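Local structure of uncharacterized protein (Bacteroides ovatus CL02T12C04, 6PTM) at residues K43-A47 with R121-I125; E72-T77 with K182-H188; A306-E310 with P347-Q351; E315-L320 with D362-F366. The protein is an exo-carrageenase of glycoside hydrolase family 42, and so probably releases sugar units from the chain ends of carrageenan. One frame throughout, in Å; residues are numbered along the deposited sequence.

Interaction 1. Residues K43-A47 with R121-I125; sequences KEEEA and RQEII
Ala47 lies against Ile125 where the first turn of helix 44-63 packs on helix 109-139 in the helical N-terminal region; helix 69-90 is the third partner, its Met82 touching both Ala47 and Ile124. Alanine suits this place because its small side chain lets Ile125 pack right against the backbone of helix 44-63, with Ala47 CA 3.7 Å from Ile125 CG1. That branch, anti to the carbonyl carbon (chi1 -68°), carries the CD1 methyl on to Glu46, whose extended chain crosses the isoleucine at about a right angle and brings Glu46 CD to 3.6 Å from Ile125 CD1. Arg121 runs beside Glu44, both pointing the same way, with carboxylate and guanidinium stacked, their planes 7° apart. No N-H is aimed at Glu44 OE1, which stays a long 4.0 Å from Arg121 NH2, so charge alone acts there; the stronger partners are Glu89 for Arg121 and Lys86 for Glu44. A leucine in place of Arg121 would probably leave the Glu89 carboxylate without its mate and the stem of Glu44 without its flat cover. On the solvent side Lys43, bent at its third and fourth torsions, turns back to the amide of Gln122, and Lys43 NZ donates to Gln122 OE1 at 2.7 Å, tilted 21° from the carbonyl plane.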
# COMPACT_ATOMS: atom_id res chain seq x y z
N LYS A 43 -6.39 -26.60 28.23
CA LYS A 43 -6.31 -25.13 27.93
C LYS A 43 -7.69 -24.59 27.58
O LYS A 43 -7.89 -23.39 27.70
CB LYS A 43 -5.33 -24.83 26.80
CG LYS A 43 -3.95 -25.37 27.06
CD LYS A 43 -2.82 -24.62 26.42
CE LYS A 43 -1.58 -24.58 27.28
NZ LYS A 43 -1.91 -23.95 28.58
N GLU A 44 -8.62 -25.47 27.21
CA GLU A 44 -10.03 -25.11 26.93
C GLU A 44 -10.68 -24.53 28.20
O GLU A 44 -11.18 -23.38 28.17
CB GLU A 44 -10.77 -26.35 26.44
CG GLU A 44 -12.05 -26.00 25.74
CD GLU A 44 -12.83 -27.18 25.20
OE1 GLU A 44 -12.27 -28.30 25.14
OE2 GLU A 44 -13.99 -26.96 24.82
N GLU A 45 -10.65 -25.28 29.29
CA GLU A 45 -11.22 -24.84 30.59
C GLU A 45 -10.52 -23.54 31.04
O GLU A 45 -11.21 -22.57 31.42
CB GLU A 45 -11.05 -25.96 31.62
CG GLU A 45 -12.23 -26.09 32.56
CD GLU A 45 -11.84 -26.58 33.94
OE1 GLU A 45 -10.80 -27.26 34.05
OE2 GLU A 45 -12.52 -26.22 34.91
N GLU A 46 -9.20 -23.51 30.96
CA GLU A 46 -8.39 -22.34 31.42
C GLU A 46 -8.78 -21.11 30.59
O GLU A 46 -8.98 -20.04 31.18
CB GLU A 46 -6.89 -22.62 31.35
CG GLU A 46 -6.06 -21.45 31.85
CD GLU A 46 -4.55 -21.59 31.77
OE1 GLU A 46 -4.07 -22.68 31.34
OE2 GLU A 46 -3.87 -20.59 32.12
N ALA A 47 -8.86 -21.25 29.26
CA ALA A 47 -9.23 -20.15 28.35
C ALA A 47 -10.64 -19.66 28.67
O ALA A 47 -10.77 -18.42 28.78
CB ALA A 47 -9.10 -20.54 26.90
N ARG A 121 -5.89 -21.65 21.97
CA ARG A 121 -6.41 -21.39 23.33
C ARG A 121 -5.34 -20.66 24.15
O ARG A 121 -5.70 -19.77 24.94
CB ARG A 121 -6.90 -22.71 23.95
CG ARG A 121 -8.18 -23.23 23.32
CD ARG A 121 -8.31 -24.74 23.52
NE ARG A 121 -9.49 -25.27 22.88
CZ ARG A 121 -9.60 -26.51 22.41
NH1 ARG A 121 -8.60 -27.35 22.52
NH2 ARG A 121 -10.70 -26.88 21.80
N GLN A 122 -4.07 -21.00 23.95
CA GLN A 122 -2.98 -20.36 24.72
C GLN A 122 -2.87 -18.89 24.28
O GLN A 122 -2.63 -18.02 25.17
CB GLN A 122 -1.66 -21.11 24.57
CG GLN A 122 -0.57 -20.53 25.46
CD GLN A 122 -0.91 -20.60 26.94
OE1 GLN A 122 -1.51 -21.55 27.44
NE2 GLN A 122 -0.49 -19.59 27.67
N GLU A 123 -3.03 -18.62 22.98
CA GLU A 123 -3.04 -17.22 22.46
C GLU A 123 -4.20 -16.48 23.12
O GLU A 123 -4.01 -15.35 23.51
CB GLU A 123 -3.12 -17.21 20.94
CG GLU A 123 -1.84 -17.70 20.31
CD GLU A 123 -0.69 -16.75 20.52
OE1 GLU A 123 -0.74 -15.62 19.96
OE2 GLU A 123 0.28 -17.15 21.21
N ILE A 124 -5.37 -17.11 23.25
CA ILE A 124 -6.54 -16.46 23.91
C ILE A 124 -6.20 -16.16 25.38
O ILE A 124 -6.54 -15.07 25.84
CB ILE A 124 -7.79 -17.34 23.76
CG1 ILE A 124 -8.23 -17.41 22.29
CG2 ILE A 124 -8.88 -16.87 24.70
CD1 ILE A 124 -9.27 -18.48 21.99
N ILE A 125 -5.50 -17.06 26.08
CA ILE A 125 -5.14 -16.91 27.52
C ILE A 125 -4.18 -15.72 27.67
O ILE A 125 -4.42 -14.86 28.56
CB ILE A 125 -4.55 -18.22 28.09
CG1 ILE A 125 -5.62 -19.33 28.18
CG2 ILE A 125 -3.87 -17.99 29.44
CD1 ILE A 125 -5.03 -20.75 28.26

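Interaction 2. Residues E72-T77 with K182-H188; sequences ETALRT and KEYIEYH
Glu183 meets Arg76 first through its backbone: Arg76 NH1 donates to Glu183 O at 2.9 Å, while the CG of the glutamate lies alongside Arg76 CD. Three residues on, Glu186 completes the grip. Glu186 OE1 takes both Arg76 NH1, at 2.8 Å, and Arg76 NH2, end-on and close to the guanidinium plane, and its OE2 pairs with Lys182, so two cations share one carboxylate in a salt-bridge network. Arginine suits the centre of this network because it can serve a carbonyl and a carboxylate at once; bends at its second and third torsions (56° and 58°) fold it back for the task.

Tyr187 then inserts its ring between Glu72, Thr73 and Arg76. Its CE2 edge lies over one face of the guanidinium, Glu72 O stands 4.1 Å above the middle of the tyrosine ring plane, and Tyr187 OH makes a very short bond of 2.5 Å to Glu72 OE1. A water donates to both Tyr187 O and Thr73 OG1, a hydroxyl also hydrogen-bonded to Leu69 O. Last, His188 NE2 donates in its ring plane to Thr77 OG1 (2.8 Å), which in turn donates a hydrogen bond to Thr73 O.

Helix 69-90 is bordered by the connection between strands 168-175 and 192-197, by helix 44-63, where Ile58 touches Glu72, and by helix 534-549, whose Asn538 touches Thr73 and Thr77 and whose His541 meets the His188 ring.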
# COMPACT_ATOMS: atom_id res chain seq x y z
N GLU A 72 -13.54 -5.29 24.79
CA GLU A 72 -14.68 -5.94 24.10
C GLU A 72 -14.24 -6.55 22.77
O GLU A 72 -14.77 -7.62 22.38
CB GLU A 72 -15.82 -4.96 23.83
CG GLU A 72 -16.54 -4.53 25.09
CD GLU A 72 -17.49 -3.39 24.78
OE1 GLU A 72 -18.16 -3.49 23.75
OE2 GLU A 72 -17.49 -2.40 25.50
N THR A 73 -13.34 -5.87 22.06
CA THR A 73 -12.79 -6.38 20.78
C THR A 73 -12.01 -7.65 21.06
O THR A 73 -12.19 -8.65 20.33
CB THR A 73 -11.95 -5.31 20.06
OG1 THR A 73 -12.81 -4.21 19.78
CG2 THR A 73 -11.31 -5.85 18.80
N ALA A 74 -11.13 -7.63 22.06
CA ALA A 74 -10.33 -8.81 22.48
C ALA A 74 -11.26 -9.95 22.93
O ALA A 74 -11.00 -11.13 22.56
CB ALA A 74 -9.37 -8.42 23.59
N LEU A 75 -12.26 -9.64 23.76
CA LEU A 75 -13.24 -10.64 24.27
C LEU A 75 -13.93 -11.29 23.06
O LEU A 75 -14.05 -12.52 23.03
CB LEU A 75 -14.27 -9.96 25.17
CG LEU A 75 -15.31 -10.91 25.78
CD1 LEU A 75 -14.63 -11.87 26.75
CD2 LEU A 75 -16.40 -10.17 26.50
N ARG A 76 -14.42 -10.50 22.12
CA ARG A 76 -15.13 -11.04 20.93
C ARG A 76 -14.17 -11.91 20.12
O ARG A 76 -14.58 -12.99 19.64
CB ARG A 76 -15.73 -9.93 20.07
CG ARG A 76 -16.45 -10.46 18.84
CD ARG A 76 -17.54 -11.47 19.15
NE ARG A 76 -18.54 -10.91 20.04
CZ ARG A 76 -19.48 -10.04 19.68
NH1 ARG A 76 -19.58 -9.58 18.44
NH2 ARG A 76 -20.34 -9.60 20.59
N THR A 77 -12.93 -11.47 19.95
CA THR A 77 -11.94 -12.28 19.23
C THR A 77 -11.82 -13.64 19.92
O THR A 77 -11.73 -14.69 19.23
CB THR A 77 -10.58 -11.59 19.16
OG1 THR A 77 -10.71 -10.29 18.57
CG2 THR A 77 -9.62 -12.43 18.35
N LYS A 182 -23.61 -10.36 12.24
CA LYS A 182 -23.56 -9.48 13.43
C LYS A 182 -22.30 -9.75 14.28
O LYS A 182 -21.60 -8.75 14.64
CB LYS A 182 -24.85 -9.60 14.25
CG LYS A 182 -25.05 -8.42 15.19
CD LYS A 182 -26.45 -7.81 15.17
CE LYS A 182 -27.36 -8.40 16.22
NZ LYS A 182 -26.78 -8.21 17.58
N GLU A 183 -22.00 -11.02 14.60
CA GLU A 183 -20.90 -11.45 15.51
C GLU A 183 -19.55 -10.88 15.01
O GLU A 183 -18.72 -10.52 15.86
CB GLU A 183 -20.86 -12.98 15.69
CG GLU A 183 -20.11 -13.44 16.96
CD GLU A 183 -19.67 -14.92 17.12
OE1 GLU A 183 -19.83 -15.71 16.14
OE2 GLU A 183 -19.16 -15.29 18.24
N TYR A 184 -19.37 -10.74 13.69
CA TYR A 184 -18.08 -10.38 13.03
C TYR A 184 -18.03 -8.89 12.64
O TYR A 184 -16.93 -8.40 12.38
CB TYR A 184 -17.84 -11.28 11.81
CG TYR A 184 -17.68 -12.77 12.08
CD1 TYR A 184 -17.60 -13.30 13.36
CD2 TYR A 184 -17.58 -13.67 11.02
CE1 TYR A 184 -17.47 -14.67 13.58
CE2 TYR A 184 -17.45 -15.03 11.22
CZ TYR A 184 -17.41 -15.54 12.51
OH TYR A 184 -17.26 -16.88 12.71
N ILE A 185 -19.16 -8.17 12.58
CA ILE A 185 -19.18 -6.75 12.11
C ILE A 185 -19.30 -5.79 13.30
O ILE A 185 -19.15 -4.58 13.07
CB ILE A 185 -20.28 -6.50 11.05
CG1 ILE A 185 -21.68 -6.69 11.62
CG2 ILE A 185 -20.03 -7.35 9.81
CD1 ILE A 185 -22.80 -6.31 10.68
N GLU A 186 -19.58 -6.28 14.52
CA GLU A 186 -19.64 -5.42 15.74
C GLU A 186 -18.26 -4.84 16.03
O GLU A 186 -18.18 -3.62 16.24
CB GLU A 186 -20.16 -6.19 16.94
CG GLU A 186 -21.66 -6.23 16.93
CD GLU A 186 -22.30 -7.02 18.06
OE1 GLU A 186 -21.56 -7.70 18.80
OE2 GLU A 186 -23.53 -6.92 18.18
N TYR A 187 -17.20 -5.65 15.99
CA TYR A 187 -15.85 -5.17 16.37
C TYR A 187 -14.82 -5.29 15.24
O TYR A 187 -13.78 -4.62 15.37
CB TYR A 187 -15.39 -5.90 17.63
CG TYR A 187 -16.33 -5.68 18.78
CD1 TYR A 187 -16.27 -4.53 19.54
CD2 TYR A 187 -17.30 -6.61 19.11
CE1 TYR A 187 -17.14 -4.30 20.59
CE2 TYR A 187 -18.15 -6.42 20.18
CZ TYR A 187 -18.07 -5.26 20.92
OH TYR A 187 -18.91 -5.02 21.98
N HIS A 188 -15.01 -6.25 14.33
CA HIS A 188 -13.95 -6.64 13.36
C HIS A 188 -14.11 -6.00 11.97
O HIS A 188 -13.62 -6.59 11.01
CB HIS A 188 -13.79 -8.17 13.34
CG HIS A 188 -13.29 -8.73 14.62
ND1 HIS A 188 -14.12 -9.06 15.66
CD2 HIS A 188 -12.04 -9.04 15.03
CE1 HIS A 188 -13.40 -9.53 16.65
NE2 HIS A 188 -12.14 -9.53 16.30
O HOH W 1 -12.80 -2.94 17.35

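Interaction 3. Residues A306-E310 with P347-Q351; sequences APISE and PRIMQ
Arg348 and Glu310 bring their chains together at about a right angle, yet their flat ends lie almost in one plane, 10° apart. The arginine presents its side, NE together with NH2, and each nitrogen serves a different oxygen: Arg348 NH2 reaches Glu310 OE1 at 2.9 Å, and Arg348 NE reaches Glu310 OE2 at 3.0 Å. Both oxygens use their syn lone pairs, the geometry in which a carboxylate and a guanidinium match bond for bond. Bends at the second torsion of each chain (52° in the arginine, -60° in the glutamate) bring the groups level. The remaining nitrogen, NH1, is taken up by Gly346 O and Asp345, and the ring of Tyr313 makes a cation-pi contact with the arginine.

Glu310 opens helix 310-324, with Ser309 as its N-cap bonding Ala312 N; a loop leading from strand 288-292 into a helix is consistent with the (beta/alpha)8 barrel of this glycoside hydrolase family.

Behind the ion pair, Ile308 N donates to Arg348 O at 2.9 Å, and the same oxygen receives a CA-H contact from Pro307. Proline, having no N-H to satisfy, can accept apolar cover at its nitrogen: Ile349, with CG1 anti to its own backbone N, lays CD1 3.7 Å from Pro307 N, while Ile349 CB packs 4.1 Å from Pro307 CB.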
# COMPACT_ATOMS: atom_id res chain seq x y z
N ALA A 306 2.59 -12.39 -21.78
CA ALA A 306 1.91 -12.78 -23.02
C ALA A 306 2.22 -11.72 -24.08
O ALA A 306 2.49 -10.55 -23.76
CB ALA A 306 0.44 -12.91 -22.79
N PRO A 307 2.16 -12.09 -25.37
CA PRO A 307 2.26 -11.11 -26.44
C PRO A 307 0.99 -10.27 -26.46
O PRO A 307 -0.09 -10.80 -26.14
CB PRO A 307 2.34 -11.96 -27.72
CG PRO A 307 2.55 -13.40 -27.23
CD PRO A 307 1.92 -13.46 -25.86
N ILE A 308 1.10 -9.02 -26.90
CA ILE A 308 -0.08 -8.12 -27.03
C ILE A 308 -0.87 -8.56 -28.26
O ILE A 308 -0.31 -9.24 -29.09
CB ILE A 308 0.31 -6.63 -27.05
CG1 ILE A 308 0.99 -6.21 -28.36
CG2 ILE A 308 1.16 -6.32 -25.83
CD1 ILE A 308 1.27 -4.71 -28.45
N SER A 309 -2.14 -8.19 -28.32
CA SER A 309 -3.06 -8.60 -29.41
C SER A 309 -2.73 -7.82 -30.68
O SER A 309 -1.92 -6.88 -30.59
CB SER A 309 -4.47 -8.39 -29.02
OG SER A 309 -4.82 -7.02 -29.19
N GLU A 310 -3.41 -8.15 -31.78
CA GLU A 310 -3.27 -7.41 -33.07
C GLU A 310 -3.95 -6.05 -32.92
O GLU A 310 -3.39 -5.05 -33.38
CB GLU A 310 -3.77 -8.29 -34.21
CG GLU A 310 -2.91 -9.54 -34.37
CD GLU A 310 -1.45 -9.23 -34.67
OE1 GLU A 310 -1.20 -8.60 -35.71
OE2 GLU A 310 -0.58 -9.51 -33.84
N PRO A 347 7.97 -7.41 -33.22
CA PRO A 347 7.44 -8.46 -32.38
C PRO A 347 6.37 -7.92 -31.41
O PRO A 347 6.44 -6.76 -30.97
CB PRO A 347 8.65 -9.03 -31.61
CG PRO A 347 9.86 -8.18 -32.00
CD PRO A 347 9.43 -7.24 -33.11
N ARG A 348 5.39 -8.76 -31.15
CA ARG A 348 4.26 -8.50 -30.20
C ARG A 348 4.66 -8.81 -28.75
O ARG A 348 3.83 -8.66 -27.87
CB ARG A 348 3.05 -9.35 -30.59
CG ARG A 348 2.16 -8.71 -31.64
CD ARG A 348 2.90 -8.25 -32.89
NE ARG A 348 1.98 -8.04 -33.99
CZ ARG A 348 2.31 -7.52 -35.17
NH1 ARG A 348 3.54 -7.11 -35.40
NH2 ARG A 348 1.38 -7.40 -36.11
N ILE A 349 5.87 -9.27 -28.51
CA ILE A 349 6.44 -9.53 -27.16
C ILE A 349 7.91 -9.15 -27.23
O ILE A 349 8.49 -9.29 -28.31
CB ILE A 349 6.20 -11.01 -26.78
CG1 ILE A 349 6.43 -11.24 -25.29
CG2 ILE A 349 7.07 -11.94 -27.64
CD1 ILE A 349 5.76 -12.47 -24.76
N MET A 350 8.48 -8.64 -26.13
CA MET A 350 9.85 -8.17 -26.06
C MET A 350 10.74 -9.30 -25.52
O MET A 350 10.24 -10.24 -24.83
CB MET A 350 9.98 -6.94 -25.17
CG MET A 350 9.30 -5.70 -25.72
SD MET A 350 10.12 -5.10 -27.19
CE MET A 350 9.04 -5.82 -28.42
N GLN A 351 12.03 -9.18 -25.80
CA GLN A 351 13.10 -10.02 -25.21
C GLN A 351 13.83 -9.18 -24.16
O GLN A 351 14.06 -7.98 -24.41
CB GLN A 351 14.02 -10.55 -26.32
CG GLN A 351 13.29 -11.35 -27.41
CD GLN A 351 12.61 -12.60 -26.91
OE1 GLN A 351 13.15 -13.32 -26.06
NE2 GLN A 351 11.41 -12.89 -27.42

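Interaction 4. Residues E315-L320 with D362-F366; sequences EFRKWL and DFMAF
Phe366 fills the groove between Phe316 and Trp319, at the heart of an aromatic cluster where helices 310-324 and 358-385 cross. The axes of segments 315-320 and 362-366 lie at 104° and approach to 10.3 Å, a spacing that leaves room for large rings. Over one face of Phe366 the backbone of the other helix forms the wall: Phe316 CA stands 3.5 Å above the middle of that ring plane, and Phe316 CB makes a CH-pi contact there too. The phenylalanine fits because its flat face can lie directly on a helix turn.

Trp319 reaches over the opposing helix, its CG anti to the backbone N (chi1 -178°). The indole lies across the shoulder formed by Phe366 CA and CB, in an offset edge-to-face pair, Phe366 turning its edge toward the five-membered ring. Ala365 is the shallow bump beside the six-membered end, its CB 3.7 Å from Trp319 CZ2, and Asp369 accepts from the indole NE1. Replacing Trp319 by an alanine is likely to open a gap over Phe366 and Ala365 and leave the Asp369 carboxylate without this donor.

Phe363 sets its edge against the face of Phe316, centroids 5.3 Å apart and planes at 72°. Asp362, whose carboxylate is buried but bonded by Tyr653, His324 and Trp334, fills the remaining corner, where Leu320 CD2 comes to 3.5 Å from Asp362 OD2.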
# COMPACT_ATOMS: atom_id res chain seq x y z
N GLU A 315 -2.89 -0.17 -31.95
CA GLU A 315 -2.83 1.01 -31.04
C GLU A 315 -1.37 1.45 -30.89
O GLU A 315 -1.08 2.67 -30.95
CB GLU A 315 -3.51 0.70 -29.71
CG GLU A 315 -5.01 0.52 -29.86
CD GLU A 315 -5.72 1.69 -30.50
OE1 GLU A 315 -5.61 2.80 -29.98
OE2 GLU A 315 -6.31 1.49 -31.58
N PHE A 316 -0.45 0.50 -30.80
CA PHE A 316 1.00 0.81 -30.74
C PHE A 316 1.44 1.69 -31.94
O PHE A 316 2.19 2.65 -31.73
CB PHE A 316 1.82 -0.49 -30.65
CG PHE A 316 3.30 -0.32 -30.41
CD1 PHE A 316 3.81 0.68 -29.59
CD2 PHE A 316 4.19 -1.22 -30.97
CE1 PHE A 316 5.19 0.79 -29.38
CE2 PHE A 316 5.56 -1.14 -30.71
CZ PHE A 316 6.05 -0.13 -29.91
N ARG A 317 1.03 1.36 -33.16
CA ARG A 317 1.40 2.15 -34.38
C ARG A 317 0.88 3.58 -34.21
O ARG A 317 1.62 4.54 -34.52
CB ARG A 317 0.82 1.50 -35.64
CG ARG A 317 1.33 0.09 -35.95
CD ARG A 317 0.63 -0.46 -37.20
NE ARG A 317 1.15 -1.77 -37.51
CZ ARG A 317 0.43 -2.89 -37.43
NH1 ARG A 317 -0.84 -2.84 -37.11
NH2 ARG A 317 1.00 -4.06 -37.64
N LYS A 318 -0.34 3.75 -33.67
CA LYS A 318 -0.91 5.08 -33.37
C LYS A 318 -0.08 5.81 -32.31
O LYS A 318 0.24 7.00 -32.49
CB LYS A 318 -2.37 4.91 -32.95
CG LYS A 318 -3.28 4.55 -34.12
CD LYS A 318 -4.71 4.17 -33.70
CE LYS A 318 -5.55 3.69 -34.86
NZ LYS A 318 -6.92 3.39 -34.40
N TRP A 319 0.28 5.14 -31.23
CA TRP A 319 1.13 5.73 -30.16
C TRP A 319 2.49 6.14 -30.77
O TRP A 319 2.97 7.24 -30.47
CB TRP A 319 1.29 4.70 -29.04
CG TRP A 319 2.10 5.19 -27.88
CD1 TRP A 319 1.59 5.64 -26.69
CD2 TRP A 319 3.52 5.23 -27.76
NE1 TRP A 319 2.61 5.98 -25.86
CE2 TRP A 319 3.80 5.76 -26.49
CE3 TRP A 319 4.59 4.88 -28.60
CZ2 TRP A 319 5.11 5.96 -26.05
CZ3 TRP A 319 5.88 5.08 -28.15
CH2 TRP A 319 6.13 5.60 -26.90
N LEU A 320 3.07 5.30 -31.63
CA LEU A 320 4.41 5.58 -32.24
C LEU A 320 4.31 6.83 -33.13
O LEU A 320 5.24 7.69 -33.15
CB LEU A 320 4.88 4.35 -33.02
CG LEU A 320 5.30 3.16 -32.16
CD1 LEU A 320 5.30 1.87 -32.97
CD2 LEU A 320 6.63 3.44 -31.49
N ASP A 362 9.96 2.04 -26.39
CA ASP A 362 8.67 2.40 -27.02
C ASP A 362 7.62 1.37 -26.62
O ASP A 362 6.48 1.79 -26.30
CB ASP A 362 8.82 2.52 -28.53
CG ASP A 362 9.44 3.85 -28.96
OD1 ASP A 362 9.62 4.75 -28.08
OD2 ASP A 362 9.79 3.96 -30.14
N PHE A 363 7.96 0.09 -26.68
CA PHE A 363 6.99 -0.99 -26.38
C PHE A 363 6.51 -0.83 -24.92
O PHE A 363 5.29 -0.89 -24.65
CB PHE A 363 7.60 -2.36 -26.65
CG PHE A 363 6.57 -3.43 -26.84
CD1 PHE A 363 6.20 -3.82 -28.11
CD2 PHE A 363 6.02 -4.07 -25.74
CE1 PHE A 363 5.20 -4.78 -28.27
CE2 PHE A 363 5.06 -5.06 -25.91
CZ PHE A 363 4.65 -5.40 -27.18
N MET A 364 7.44 -0.62 -23.99
CA MET A 364 7.13 -0.58 -22.54
C MET A 364 6.36 0.71 -22.23
O MET A 364 5.41 0.65 -21.42
CB MET A 364 8.39 -0.68 -21.67
CG MET A 364 9.16 -1.97 -21.82
SD MET A 364 8.14 -3.42 -21.98
CE MET A 364 9.41 -4.66 -22.24
N ALA A 365 6.73 1.83 -22.87
CA ALA A 365 6.10 3.15 -22.68
C ALA A 365 4.67 3.09 -23.21
O ALA A 365 3.75 3.52 -22.49
CB ALA A 365 6.93 4.20 -23.39
N PHE A 366 4.49 2.49 -24.40
CA PHE A 366 3.16 2.27 -25.01
C PHE A 366 2.34 1.38 -24.06
O PHE A 366 1.16 1.69 -23.83
CB PHE A 366 3.26 1.68 -26.42
CG PHE A 366 1.98 1.00 -26.83
CD1 PHE A 366 0.85 1.75 -27.09
CD2 PHE A 366 1.87 -0.38 -26.87
CE1 PHE A 366 -0.36 1.13 -27.41
CE2 PHE A 366 0.67 -1.00 -27.21
CZ PHE A 366 -0.44 -0.23 -27.48

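How the interactions relate
The four contacts form two distant pairs. Interactions 1 and 2 have centres 18 Å apart and do not touch, but are joined through consecutive helices 44-63 and 69-90. Interactions 3 and 4, centres 12 Å apart, share an interface: Phe363 CZ packs 3.4 Å from Arg348 O, and Met350 CE also meets the Phe363 ring. Arg348 and Arg317 bring like charges near each other beside Asp345, which pairs with Arg348 and, more weakly, with Arg317. Centres of interactions 1 and 4 are about 61 Å apart, on opposite sides of the molecule. Ethanediol about 4 Å from Ala365 in interaction 4 probably comes from the crystallisation liquor, although such molecules often settle in pockets; alone it is no evidence for a substrate site.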